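Local coordinates for protein putative cytochrome P450 120 (Synechocystis sp., PDB 2VE3) that binds heme and retinoic acid and probably acts as a cytochrome P450 monooxygenase that inserts oxygen into its substrate, at residues 344-349 with 380-385. Sequence-based numbering, arbitrary orientation.
Sequences YQISQT and AHVPFG. With HEM (protoporphyrin IX containing Fe), chain C; REA (retinoic acid), chain D.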
# COMPACT_ATOMS: atom_id res chain seq x y z
N TYR A 344 -7.38 -11.90 -5.27
CA TYR A 344 -7.37 -11.10 -6.48
C TYR A 344 -5.98 -10.48 -6.58
O TYR A 344 -5.49 -9.87 -5.64
CB TYR A 344 -8.51 -10.06 -6.51
CG TYR A 344 -8.32 -8.84 -5.64
CD1 TYR A 344 -7.74 -7.67 -6.16
CD2 TYR A 344 -8.73 -8.84 -4.30
CE1 TYR A 344 -7.56 -6.53 -5.34
CE2 TYR A 344 -8.56 -7.72 -3.50
CZ TYR A 344 -7.97 -6.57 -4.02
OH TYR A 344 -7.81 -5.48 -3.23
N GLN A 345 -5.35 -10.70 -7.73
CA GLN A 345 -3.95 -10.33 -7.90
C GLN A 345 -3.83 -9.09 -8.78
O GLN A 345 -4.01 -9.15 -10.00
CB GLN A 345 -3.15 -11.50 -8.48
CG GLN A 345 -3.05 -12.70 -7.52
CD GLN A 345 -2.13 -12.39 -6.34
OE1 GLN A 345 -0.95 -12.07 -6.53
NE2 GLN A 345 -2.68 -12.43 -5.13
N ILE A 346 -3.55 -7.97 -8.12
CA ILE A 346 -3.39 -6.67 -8.77
C ILE A 346 -2.16 -6.69 -9.70
O ILE A 346 -2.20 -6.18 -10.81
CB ILE A 346 -3.26 -5.53 -7.72
CG1 ILE A 346 -4.47 -5.50 -6.79
CG2 ILE A 346 -3.05 -4.16 -8.41
CD1 ILE A 346 -4.26 -4.67 -5.55
N SER A 347 -1.08 -7.30 -9.23
CA SER A 347 0.12 -7.46 -10.05
C SER A 347 -0.17 -8.19 -11.37
O SER A 347 0.34 -7.79 -12.41
CB SER A 347 1.21 -8.19 -9.25
OG SER A 347 0.67 -9.35 -8.62
N GLN A 348 -0.97 -9.25 -11.34
CA GLN A 348 -1.33 -9.97 -12.56
C GLN A 348 -2.24 -9.14 -13.49
O GLN A 348 -2.01 -9.08 -14.71
CB GLN A 348 -1.95 -11.35 -12.26
CG GLN A 348 -1.06 -12.29 -11.47
CD GLN A 348 -1.77 -13.56 -10.95
OE1 GLN A 348 -1.35 -14.15 -9.96
NE2 GLN A 348 -2.83 -13.99 -11.63
N THR A 349 -3.25 -8.48 -12.92
CA THR A 349 -4.17 -7.65 -13.69
C THR A 349 -3.42 -6.56 -14.45
O THR A 349 -3.70 -6.30 -15.62
CB THR A 349 -5.27 -7.01 -12.81
OG1 THR A 349 -5.94 -8.02 -12.06
CG2 THR A 349 -6.31 -6.27 -13.67
N ALA A 380 -9.81 -2.48 -14.34
CA ALA A 380 -8.62 -2.80 -15.11
C ALA A 380 -7.34 -2.22 -14.45
O ALA A 380 -6.24 -2.78 -14.55
CB ALA A 380 -8.79 -2.27 -16.53
N HIS A 381 -7.51 -1.07 -13.80
CA HIS A 381 -6.47 -0.40 -13.04
C HIS A 381 -6.99 -0.41 -11.60
O HIS A 381 -7.91 0.32 -11.25
CB HIS A 381 -6.30 1.01 -13.59
CG HIS A 381 -5.21 1.81 -12.94
ND1 HIS A 381 -3.88 1.54 -13.12
CD2 HIS A 381 -5.27 2.91 -12.16
CE1 HIS A 381 -3.15 2.42 -12.45
NE2 HIS A 381 -3.97 3.27 -11.87
N VAL A 382 -6.43 -1.31 -10.79
CA VAL A 382 -6.88 -1.50 -9.41
C VAL A 382 -5.75 -1.47 -8.36
O VAL A 382 -5.67 -2.39 -7.52
CB VAL A 382 -7.73 -2.78 -9.27
CG1 VAL A 382 -9.10 -2.61 -9.96
CG2 VAL A 382 -6.98 -4.04 -9.77
N PRO A 383 -4.91 -0.42 -8.36
CA PRO A 383 -3.81 -0.29 -7.39
C PRO A 383 -4.33 -0.10 -5.94
O PRO A 383 -3.65 -0.44 -4.99
CB PRO A 383 -3.06 0.97 -7.87
CG PRO A 383 -4.14 1.78 -8.59
CD PRO A 383 -5.00 0.75 -9.26
N PHE A 384 -5.56 0.42 -5.81
CA PHE A 384 -6.21 0.63 -4.51
C PHE A 384 -7.36 -0.34 -4.26
O PHE A 384 -8.16 -0.15 -3.33
CB PHE A 384 -6.71 2.07 -4.37
CG PHE A 384 -5.61 3.11 -4.53
CD1 PHE A 384 -4.69 3.34 -3.49
CD2 PHE A 384 -5.47 3.82 -5.72
CE1 PHE A 384 -3.68 4.29 -3.63
CE2 PHE A 384 -4.46 4.78 -5.86
CZ PHE A 384 -3.57 5.01 -4.81
N GLY A 385 -7.45 -1.39 -5.07
CA GLY A 385 -8.54 -2.35 -4.96
C GLY A 385 -9.84 -1.81 -5.52
O GLY A 385 -9.85 -0.99 -6.46
CHA HEM C . -7.06 -0.95 1.75
CHB HEM C . -3.62 -0.26 -1.62
CHC HEM C . -1.96 3.59 0.83
CHD HEM C . -4.98 2.60 4.45
C1A HEM C . -6.29 -1.11 0.60
C2A HEM C . -6.46 -2.11 -0.44
C3A HEM C . -5.52 -1.90 -1.38
C4A HEM C . -4.71 -0.78 -0.95
CMA HEM C . -5.28 -2.69 -2.67
CAA HEM C . -7.58 -3.18 -0.48
CBA HEM C . -7.16 -4.50 0.15
CGA HEM C . -8.38 -5.39 0.21
O1A HEM C . -8.91 -5.73 -0.89
O2A HEM C . -8.83 -5.75 1.34
C1B HEM C . -2.90 0.86 -1.28
C2B HEM C . -1.88 1.52 -2.08
C3B HEM C . -1.42 2.59 -1.40
C4B HEM C . -2.14 2.64 -0.15
CMB HEM C . -1.43 1.04 -3.47
CAB HEM C . -0.31 3.62 -1.79
CBB HEM C . -0.10 4.04 -3.05
C1C HEM C . -2.65 3.71 2.01
C2C HEM C . -2.52 4.77 2.99
C3C HEM C . -3.36 4.50 4.00
C4C HEM C . -4.03 3.24 3.68
CMC HEM C . -1.59 6.00 2.85
CAC HEM C . -3.61 5.36 5.27
CBC HEM C . -2.74 5.46 6.28
C1D HEM C . -5.75 1.51 4.10
C2D HEM C . -6.63 0.82 5.00
C3D HEM C . -7.28 -0.30 4.17
C4D HEM C . -6.74 -0.15 2.83
CMD HEM C . -6.86 1.14 6.50
CAD HEM C . -8.31 -1.35 4.64
CBD HEM C . -9.68 -0.96 4.07
CGD HEM C . -10.74 -1.93 4.52
O1D HEM C . -11.94 -1.60 4.34
O2D HEM C . -10.42 -3.04 5.05
NA HEM C . -5.22 -0.33 0.26
NB HEM C . -3.02 1.57 -0.10
NC HEM C . -3.58 2.78 2.46
ND HEM C . -5.85 0.93 2.83
FE HEM C . -4.58 1.45 1.23
C1 REA D . -2.87 -2.53 3.44
C2 REA D . -3.76 -2.03 4.56
C3 REA D . -4.79 -3.09 4.94
C4 REA D . -4.09 -4.30 5.56
C5 REA D . -2.84 -4.71 4.81
C6 REA D . -2.26 -3.89 3.83
C7 REA D . -1.03 -4.37 3.18
C8 REA D . -1.11 -5.39 2.14
C9 REA D . 0.15 -5.95 1.61
C10 REA D . 0.03 -7.23 0.95
C11 REA D . 0.67 -7.56 -0.31
C12 REA D . 0.05 -8.72 -0.95
C13 REA D . 0.82 -9.84 -1.50
C14 REA D . 0.03 -10.79 -2.19
C15 REA D . 0.51 -11.64 -3.26
C16 REA D . -3.69 -2.73 2.15
C17 REA D . -1.79 -1.47 3.22
C18 REA D . -2.22 -6.04 5.18
C19 REA D . 1.49 -5.28 1.78
C20 REA D . 2.31 -9.94 -1.32
O1 REA D . 1.66 -11.52 -3.71
O2 REA D . -0.24 -12.49 -3.75
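T349 meets A380 where the short helix 346-349 passes the loop that leads to the heme. Its CG2 lies 3.6 Å from A380 O, a carbonyl that is hydrogen-bonded to Y356. The hydroxyl of T349 is held by the backbone N of G61. V382 comes next and packs against I346, the two side chains crossing obliquely. CG1 of I346 lies beside the backbone N (chi1 -57°), which leaves CG2 anti to that N and 4.2 Å from V382 CG2. CG1, CG2 and CD1 of I346 all gather round V382 O, which also accepts the turn-closing bond from G385 N. P383 follows, with its CA against I346 CG2. Its carbonyl O lies close to heme methyl CMB. I346 CD1 reaches heme methyl CMA, 3.6 Å away. F384 ring atoms CD1 and CE1 lie against pyrrole B of the heme. At G385, Y344 OH comes within 3.7 Å of CA. A CB on G385 would lie 2.9 Å from Y344 OH, and the positive phi of 75° also favours glycine. Y344 OH donates a hydrogen bond to heme O1A at 2.6 Å, in the plane of the tyrosine ring at its edge. Beside Y344, Q345 NE2 bonds O2 of retinoic acid at 2.8 Å and also S343 OG. An alanine at Q345 would probably leave the retinoate carboxylate without this amide donor. The end of strand 341-345 thus supplies both carboxylate bonds, while 380-385 runs on towards C391, the probable axial heme ligand. Y344 probably helps stabilise the propionate's negative charge, and Q345 ties down the acid end of the retinoic acid.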